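Side-chain contact in 2-hydroxyisobutanoyl-CoA mutase large subunit (Aquincola tertiaricarbonis, PDB 4R3U), which pairs with a small cobalamin-binding subunit to interconvert 2-hydroxyisobutyryl-CoA and (S)-3-hydroxybutyryl-CoA: residues A[448-451]-A[455-458]. Residues are numbered along the deposited sequence; the frame is centred on the assembly and turned at random.
Sequences KLIE and FQKQ
The tight turn between the short helix 446-451 and the long helix 454-472 is closed by L449 and I450 meeting F455 and Q456. The side chain of Q456 lies about 9 Å from a bound cobalamin, so this is packing near the cofactor, not a stated binding site. Of the ring of F455, the CD2-CE2 side enters the turn. CE2 lies 3.4 Å from CB of L449, while CD2 lies 3.7 Å from CG1 of I450, both carbons approaching the ring at a slant. In F455 CG stands anti to the carbonyl carbon (chi1 -68°), which swings the ring back toward the preceding helix. A flat phenyl suits this place because it touches two successive residues at once; F270 meets it edge-to-face. L449 touches the ring through CB, and its apolar side chain, which like F455 packs on V440 of helix 420-442, suits this buried place. I450, a branched side chain, also packs on L213, Y216 and M217 of helix 213-219, so the turn is wedged between helices.

One polar link runs alongside. NE2 of Q456 donates to the backbone O of I450 over 3.0 Å, with an N-H...O angle of 161°. The donor lies in the carbonyl plane on a lone pair, and the oxygen lies close to the glutamine's amide plane, a favourable direction for the bond. The bend at chi2 (88°) folds Q456 back so that its amide reaches across the turn. A leucine here would probably leave the carbonyl of I450 without this donor and the helix end less firmly tied. The bond thus gives the carbonyl of buried I450, in the last turn of its helix, an N-H partner, and probably adds direction to apolar contacts that alone specify it less strictly.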
ATOM      1  N   LYS A 448       7.094   4.822 -40.379  1.00 38.75           N
ATOM      2  CA  LYS A 448       8.065   5.831 -40.829  1.00 39.45           C
ATOM      3  C   LYS A 448       8.801   6.494 -39.660  1.00 42.27           C
ATOM      4  O   LYS A 448      10.022   6.640 -39.718  1.00 42.60           O
ATOM      5  CB  LYS A 448       7.413   6.897 -41.736  1.00 43.55           C
ATOM      6  CG  LYS A 448       6.732   6.341 -42.995  1.00 70.08           C
ATOM      7  CD  LYS A 448       7.609   5.506 -43.995  1.00 77.60           C
ATOM      8  CE  LYS A 448       7.341   3.992 -44.000  1.00 74.48           C
ATOM      9  NZ  LYS A 448       5.886   3.601 -44.019  1.00 69.55           N
ATOM     10  N   LEU A 449       8.059   6.840 -38.588  1.00 37.07           N
ATOM     11  CA  LEU A 449       8.587   7.456 -37.374  1.00 35.53           C
ATOM     12  C   LEU A 449       9.448   6.489 -36.581  1.00 36.69           C
ATOM     13  O   LEU A 449      10.397   6.932 -35.937  1.00 37.23           O
ATOM     14  CB  LEU A 449       7.450   8.040 -36.521  1.00 35.50           C
ATOM     15  CG  LEU A 449       7.082   9.524 -36.713  1.00 40.69           C
ATOM     16  CD1 LEU A 449       7.195   9.953 -38.154  1.00 42.12           C
ATOM     17  CD2 LEU A 449       5.681   9.800 -36.207  1.00 39.76           C
ATOM     18  N   ILE A 450       9.140   5.174 -36.646  1.00 31.79           N
ATOM     19  CA  ILE A 450       9.930   4.101 -36.027  1.00 31.27           C
ATOM     20  C   ILE A 450      11.230   4.021 -36.822  1.00 39.03           C
ATOM     21  O   ILE A 450      12.306   3.988 -36.225  1.00 39.24           O
ATOM     22  CB  ILE A 450       9.165   2.734 -35.975  1.00 32.92           C
ATOM     23  CG1 ILE A 450       8.079   2.737 -34.866  1.00 31.67           C
ATOM     24  CG2 ILE A 450      10.125   1.551 -35.811  1.00 30.62           C
ATOM     25  CD1 ILE A 450       7.134   1.484 -34.830  1.00 35.23           C
ATOM     26  N   GLU A 451      11.133   4.080 -38.171  1.00 38.09           N
ATOM     27  CA  GLU A 451      12.301   4.087 -39.060  1.00 38.83           C
ATOM     28  C   GLU A 451      13.178   5.347 -38.859  1.00 43.02           C
ATOM     29  O   GLU A 451      14.391   5.275 -39.050  1.00 44.25           O
ATOM     30  CB  GLU A 451      11.874   3.946 -40.524  1.00 41.13           C
ATOM     31  CG  GLU A 451      11.367   2.562 -40.897  1.00 50.26           C
ATOM     32  CD  GLU A 451      10.670   2.440 -42.245  1.00 67.21           C
ATOM     33  OE1 GLU A 451      10.491   3.473 -42.937  1.00 58.77           O
ATOM     34  OE2 GLU A 451      10.286   1.302 -42.602  1.00 56.92           O
ATOM     35  N   PHE A 455      10.052   7.965 -31.951  1.00 33.19           N
ATOM     36  CA  PHE A 455       9.438   7.499 -30.711  1.00 31.42           C
ATOM     37  C   PHE A 455      10.503   7.271 -29.686  1.00 34.09           C
ATOM     38  O   PHE A 455      10.402   7.779 -28.575  1.00 34.19           O
ATOM     39  CB  PHE A 455       8.655   6.184 -30.947  1.00 32.63           C
ATOM     40  CG  PHE A 455       7.424   6.344 -31.814  1.00 34.91           C
ATOM     41  CD1 PHE A 455       6.244   6.878 -31.291  1.00 37.26           C
ATOM     42  CD2 PHE A 455       7.442   5.968 -33.153  1.00 35.86           C
ATOM     43  CE1 PHE A 455       5.112   7.034 -32.094  1.00 38.17           C
ATOM     44  CE2 PHE A 455       6.295   6.081 -33.936  1.00 39.06           C
ATOM     45  CZ  PHE A 455       5.139   6.618 -33.406  1.00 37.43           C
ATOM     46  N   GLN A 456      11.529   6.508 -30.084  1.00 30.39           N
ATOM     47  CA  GLN A 456      12.706   6.095 -29.320  1.00 29.12           C
ATOM     48  C   GLN A 456      13.487   7.325 -28.809  1.00 35.57           C
ATOM     49  O   GLN A 456      13.961   7.295 -27.677  1.00 37.19           O
ATOM     50  CB  GLN A 456      13.624   5.160 -30.163  1.00 29.73           C
ATOM     51  CG  GLN A 456      12.915   3.963 -30.883  1.00 48.56           C
ATOM     52  CD  GLN A 456      12.329   4.207 -32.297  1.00 49.58           C
ATOM     53  OE1 GLN A 456      11.333   4.925 -32.504  1.00 32.92           O
ATOM     54  NE2 GLN A 456      12.877   3.518 -33.305  1.00 37.10           N
ATOM     55  N   LYS A 457      13.587   8.406 -29.606  1.00 32.69           N
ATOM     56  CA  LYS A 457      14.312   9.608 -29.189  1.00 33.59           C
ATOM     57  C   LYS A 457      13.545  10.342 -28.106  1.00 37.33           C
ATOM     58  O   LYS A 457      14.155  10.879 -27.178  1.00 37.97           O
ATOM     59  CB  LYS A 457      14.663  10.519 -30.371  1.00 37.14           C
ATOM     60  CG  LYS A 457      15.902  10.043 -31.132  1.00 69.25           C
ATOM     61  CD  LYS A 457      16.029  10.685 -32.533  1.00 86.68           C
ATOM     62  CE  LYS A 457      17.167  10.105 -33.340  1.00 99.29           C
ATOM     63  NZ  LYS A 457      17.115  10.546 -34.761  1.00108.90           N
ATOM     64  N   GLN A 458      12.205  10.307 -28.186  1.00 31.19           N
ATOM     65  CA  GLN A 458      11.364  10.939 -27.191  1.00 30.26           C
ATOM     66  C   GLN A 458      11.429  10.207 -25.866  1.00 32.51           C
ATOM     67  O   GLN A 458      11.563  10.853 -24.824  1.00 33.21           O
ATOM     68  CB  GLN A 458       9.941  11.051 -27.693  1.00 31.79           C
ATOM     69  CG  GLN A 458       9.667  12.328 -28.466  1.00 35.73           C
ATOM     70  CD  GLN A 458       8.207  12.349 -28.786  1.00 69.44           C
ATOM     71  OE1 GLN A 458       7.348  12.738 -27.964  1.00 67.64           O
ATOM     72  NE2 GLN A 458       7.896  11.781 -29.934  1.00 65.62           N
TER